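Local structure of ABC transporter binding protein AcbH (Actinoplanes, 3OO8) at residues Y140-F145 with S264-A269; D247-L252 with A268-A273. The protein is an extracellular solute-binding protein of an ABC transporter that binds beta-D-galactopyranose with an exclusive preference for this sugar. The protein carries 2 engineered substitutions. One frame throughout, in Å; residues are numbered along the deposited sequence.

Contact 1 of 2, residues Y140-F145 with S264-A269; sequences YPWVVF and SNQVAA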
# COMPACT_ATOMS: atom_id res chain seq x y z
N TYR A 140 -0.83 -4.50 3.63
CA TYR A 140 0.47 -5.19 3.72
C TYR A 140 1.53 -4.10 3.59
O TYR A 140 1.27 -3.05 3.01
CB TYR A 140 0.64 -6.24 2.61
CG TYR A 140 0.71 -5.61 1.25
CD1 TYR A 140 1.94 -5.23 0.72
CD2 TYR A 140 -0.44 -5.40 0.50
CE1 TYR A 140 2.00 -4.63 -0.54
CE2 TYR A 140 -0.37 -4.81 -0.74
CZ TYR A 140 0.85 -4.43 -1.24
OH TYR A 140 0.97 -3.83 -2.49
N PRO A 141 2.74 -4.37 4.09
CA PRO A 141 3.75 -3.32 4.19
C PRO A 141 4.79 -3.26 3.08
O PRO A 141 5.09 -4.27 2.43
CB PRO A 141 4.46 -3.67 5.50
CG PRO A 141 4.46 -5.22 5.44
CD PRO A 141 3.10 -5.58 4.86
N TRP A 142 5.32 -2.05 2.87
CA TRP A 142 6.48 -1.80 2.00
C TRP A 142 7.63 -1.50 2.97
O TRP A 142 7.67 -0.44 3.58
CB TRP A 142 6.22 -0.61 1.08
CG TRP A 142 5.55 -1.01 -0.19
CD1 TRP A 142 4.27 -1.49 -0.36
CD2 TRP A 142 6.15 -0.98 -1.49
NE1 TRP A 142 4.04 -1.75 -1.70
CE2 TRP A 142 5.19 -1.48 -2.40
CE3 TRP A 142 7.41 -0.58 -1.96
CZ2 TRP A 142 5.44 -1.55 -3.77
CZ3 TRP A 142 7.67 -0.69 -3.34
CH2 TRP A 142 6.70 -1.18 -4.21
N VAL A 143 8.59 -2.43 3.04
CA VAL A 143 9.62 -2.41 4.08
C VAL A 143 10.89 -3.04 3.48
O VAL A 143 10.87 -3.48 2.34
CB VAL A 143 9.17 -3.27 5.33
CG1 VAL A 143 8.11 -2.51 6.14
CG2 VAL A 143 8.55 -4.59 4.91
N VAL A 144 11.99 -3.02 4.23
CA VAL A 144 13.30 -3.51 3.73
C VAL A 144 13.51 -4.94 4.24
O VAL A 144 13.63 -5.19 5.45
CB VAL A 144 14.47 -2.65 4.31
CG1 VAL A 144 15.77 -3.13 3.69
CG2 VAL A 144 14.29 -1.14 4.08
N PHE A 145 13.63 -5.87 3.30
CA PHE A 145 13.79 -7.30 3.64
C PHE A 145 15.26 -7.67 3.64
O PHE A 145 16.04 -7.01 2.98
CB PHE A 145 13.06 -8.14 2.59
CG PHE A 145 11.58 -8.02 2.72
CD1 PHE A 145 10.86 -8.89 3.56
CD2 PHE A 145 10.90 -7.07 1.97
CE1 PHE A 145 9.49 -8.76 3.73
CE2 PHE A 145 9.49 -6.93 2.12
CZ PHE A 145 8.80 -7.78 3.00
N SER A 264 5.58 -6.73 0.96
CA SER A 264 5.75 -8.12 1.43
C SER A 264 5.06 -9.16 0.53
O SER A 264 5.56 -10.29 0.40
CB SER A 264 5.23 -8.30 2.85
OG SER A 264 3.84 -8.15 2.79
N ASN A 265 3.97 -8.79 -0.12
CA ASN A 265 3.27 -9.71 -1.02
C ASN A 265 4.01 -9.90 -2.35
O ASN A 265 3.52 -10.54 -3.28
CB ASN A 265 1.81 -9.29 -1.21
CG ASN A 265 1.66 -8.10 -2.12
OD1 ASN A 265 2.64 -7.46 -2.50
ND2 ASN A 265 0.42 -7.78 -2.46
N GLN A 266 5.18 -9.27 -2.42
CA GLN A 266 6.08 -9.45 -3.57
C GLN A 266 7.30 -10.22 -3.09
O GLN A 266 7.45 -11.43 -3.40
CB GLN A 266 6.46 -8.09 -4.16
CG GLN A 266 5.23 -7.32 -4.65
CD GLN A 266 5.25 -5.86 -4.27
OE1 GLN A 266 6.29 -5.21 -4.19
NE2 GLN A 266 4.06 -5.34 -4.05
N VAL A 267 8.14 -9.58 -2.28
CA VAL A 267 9.40 -10.20 -1.88
C VAL A 267 9.18 -11.51 -1.11
O VAL A 267 9.78 -12.54 -1.45
CB VAL A 267 10.33 -9.24 -1.05
CG1 VAL A 267 11.64 -9.97 -0.62
CG2 VAL A 267 10.65 -7.97 -1.87
N ALA A 268 8.37 -11.48 -0.05
CA ALA A 268 8.20 -12.68 0.78
C ALA A 268 7.48 -13.78 -0.02
O ALA A 268 7.82 -14.97 0.11
CB ALA A 268 7.43 -12.35 2.06
N ALA A 269 6.51 -13.38 -0.84
CA ALA A 269 5.77 -14.33 -1.66
C ALA A 269 6.71 -15.04 -2.62
O ALA A 269 6.46 -16.20 -2.98
CB ALA A 269 4.65 -13.63 -2.43
O HOH W 1 0.69 -6.06 -4.95
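One backbone bond ties P141 to S264: S264 N donates to P141 O over 2.9 Å. From there strand 142-145 and helix 264-269 run in roughly the same direction, their axes 23° apart. Next to this bond the carboxamide of N265 lies stacked on one face of the Y140 ring, the two planes 28° apart. Its OD1 comes within 3.5 Å of Y140 CE1, while ND2 sits over the CZ-CE2 side. With chi1 at 66°, Y140 CG stands between its backbone N and carbonyl carbon, and this turns the ring under the amide. A water accepts from N265 ND2 and reaches Y140 OH by a weak bond. Q266 NE2 in turn makes a weak bond to N265 OD1. Were Y140 an alanine, the N265 carboxamide would probably lose the flat surface it rests on and be freer to turn, disturbing the weak bond that its OD1 accepts from Q266 NE2.

In this class 2 solute-binding-protein fold, strand 134-147 and the start of helix 264-270 bring W142 and Q266 to the beta-D-galactose site, which holds no sugar in this chain. Q266 OE1 stands 3.8 Å from W142 CZ2, the amide steeply tilted against the indole. That oxygen is held by Q262 NE2 and G263 N, and F370 stacks on W142. Farther along the strand, F145 takes V267 CB over one ring face in a CH-pi contact, 4.1 Å from CB to the centroid, and F145 CZ meets S264 CA at 3.4 Å. OG of S264 lies against P141 CD. Strand 279-282 backs this apolar end through L279, which touches both F145 and A268; M260 of strand 257-261 packs on V267, and M296 of strand 295-297 meets P141 and V143.

Contact 2 of 2, residues D247-L252 with A268-A273; sequences DAAKAL and AANYSA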
# COMPACT_ATOMS: atom_id res chain seq x y z
N ASP A 247 13.62 -11.01 -10.22
CA ASP A 247 15.06 -11.29 -10.31
C ASP A 247 15.85 -10.60 -9.19
O ASP A 247 16.85 -11.12 -8.71
CB ASP A 247 15.62 -10.92 -11.69
CG ASP A 247 15.30 -11.99 -12.76
OD1 ASP A 247 14.84 -13.08 -12.39
OD2 ASP A 247 15.51 -11.73 -13.96
N ALA A 248 15.39 -9.41 -8.78
CA ALA A 248 16.01 -8.74 -7.64
C ALA A 248 15.71 -9.54 -6.37
O ALA A 248 16.59 -9.75 -5.53
CB ALA A 248 15.50 -7.30 -7.51
N ALA A 249 14.47 -10.01 -6.23
CA ALA A 249 14.09 -10.80 -5.07
C ALA A 249 14.89 -12.12 -5.00
O ALA A 249 15.30 -12.54 -3.92
CB ALA A 249 12.58 -11.05 -5.08
N LYS A 250 15.17 -12.70 -6.17
CA LYS A 250 15.97 -13.94 -6.21
C LYS A 250 17.41 -13.63 -5.80
O LYS A 250 18.05 -14.45 -5.14
CB LYS A 250 15.91 -14.63 -7.58
CG LYS A 250 14.70 -15.56 -7.78
CD LYS A 250 14.59 -16.68 -6.71
CE LYS A 250 13.34 -17.58 -6.91
NZ LYS A 250 12.82 -18.27 -5.65
N ALA A 251 17.91 -12.45 -6.16
CA ALA A 251 19.26 -12.06 -5.74
C ALA A 251 19.37 -12.00 -4.21
O ALA A 251 20.37 -12.45 -3.63
CB ALA A 251 19.70 -10.74 -6.38
N LEU A 252 18.35 -11.43 -3.55
CA LEU A 252 18.32 -11.39 -2.10
C LEU A 252 18.25 -12.82 -1.55
O LEU A 252 19.04 -13.20 -0.67
CB LEU A 252 17.08 -10.60 -1.61
CG LEU A 252 16.91 -10.61 -0.08
CD1 LEU A 252 18.05 -9.83 0.58
CD2 LEU A 252 15.52 -10.02 0.31
N ALA A 268 8.37 -11.48 -0.05
CA ALA A 268 8.20 -12.68 0.78
C ALA A 268 7.48 -13.78 -0.02
O ALA A 268 7.82 -14.97 0.11
CB ALA A 268 7.43 -12.35 2.06
N ALA A 269 6.51 -13.38 -0.84
CA ALA A 269 5.77 -14.33 -1.66
C ALA A 269 6.71 -15.04 -2.62
O ALA A 269 6.46 -16.20 -2.98
CB ALA A 269 4.65 -13.63 -2.43
N ASN A 270 7.77 -14.36 -3.03
CA ASN A 270 8.69 -14.92 -4.04
C ASN A 270 9.64 -15.96 -3.47
O ASN A 270 10.19 -16.78 -4.22
CB ASN A 270 9.52 -13.82 -4.70
CG ASN A 270 10.05 -14.22 -6.08
OD1 ASN A 270 11.25 -14.40 -6.28
ND2 ASN A 270 9.13 -14.40 -7.02
N TYR A 271 9.85 -15.90 -2.15
CA TYR A 271 10.78 -16.83 -1.49
C TYR A 271 10.25 -18.26 -1.56
O TYR A 271 9.03 -18.50 -1.52
CB TYR A 271 11.01 -16.45 -0.02
CG TYR A 271 12.25 -15.65 0.25
CD1 TYR A 271 12.58 -14.53 -0.52
CD2 TYR A 271 13.11 -16.00 1.28
CE1 TYR A 271 13.74 -13.81 -0.29
CE2 TYR A 271 14.26 -15.28 1.53
CZ TYR A 271 14.56 -14.18 0.77
OH TYR A 271 15.70 -13.45 1.01
N SER A 272 11.17 -19.21 -1.66
CA SER A 272 10.79 -20.62 -1.54
C SER A 272 10.36 -20.90 -0.09
O SER A 272 10.79 -20.22 0.84
CB SER A 272 12.00 -21.48 -1.89
OG SER A 272 12.91 -21.53 -0.80
N ALA A 273 9.52 -21.91 0.12
CA ALA A 273 9.10 -22.32 1.46
C ALA A 273 10.29 -22.66 2.36
O ALA A 273 10.26 -22.37 3.56
CB ALA A 273 8.09 -23.48 1.40
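Two torsions set up the meeting of N270 with K250: N270 CG lies anti to its own N (chi1 -157°), sending the amide toward helix 245-253, and K250 bends at chi2 (-56°) before its outer chain straightens toward the end of helix 264-270. The two side chains cross at about a right angle. N270 OD1 lies beside the lysine's methylenes, 3.9 Å from K250 CE, and also packs on A249 CB at 3.8 Å, so the amide oxygen is flanked by carbon on this side. Past it, K250 NZ reaches the backbone O of N270 in a weak hydrogen bond of 3.3 Å.

Y271 leaves its backbone facing away from helix 245-253, but chi1 of -98° carries the ring round so that its hydroxyl reaches L252. Y271 OH is 3.3 Å from L252 CG and 3.5 Å from L252 CD2, the two side chains again nearly perpendicular. Farther up the ring, Y271 CE1 lies 4.2 Å from L252 CD2 and equally far from A249 O. The contact thus packs the end of helix 264-270 and the turn after it on helix 245-253, the two helices that flank strand 257-261 in sequence.

The polar ends have their main partners outside the two segments. Y271 OH hydrogen-bonds to N147 ND2, which satisfies the hydroxyl although it abuts leucine carbon. E253 bridges lysine and backbone, its OE1 in a salt bridge with K250 NZ and its OE2 accepting from S272 N; its charge is likely to hold the ammonium near the N270 carbonyl, making the weak bond one part of a small polar network at the rim, beside the close fit of A249 and L252.

From the N terminus, the chain first lays down Y140-F145 on strand 134-147, then passes through a long, mostly helical excursion before helix 245-253 supplies D247-L252. Strand 257-261 follows, and helix 264-270 and the few residues after it close both loops: contact 1 spans 118 intervening residues, contact 2 only 15. The short closure nests within the long one except at its far end, where 270-273 runs past it. A268 and A269 belong to both. The two contacts meet at L252 CD2, which packs on F145 CB and V267 CG1. Together they join helix 264-270 to strand 134-147 and to helix 245-253, which themselves meet through L252 and F145.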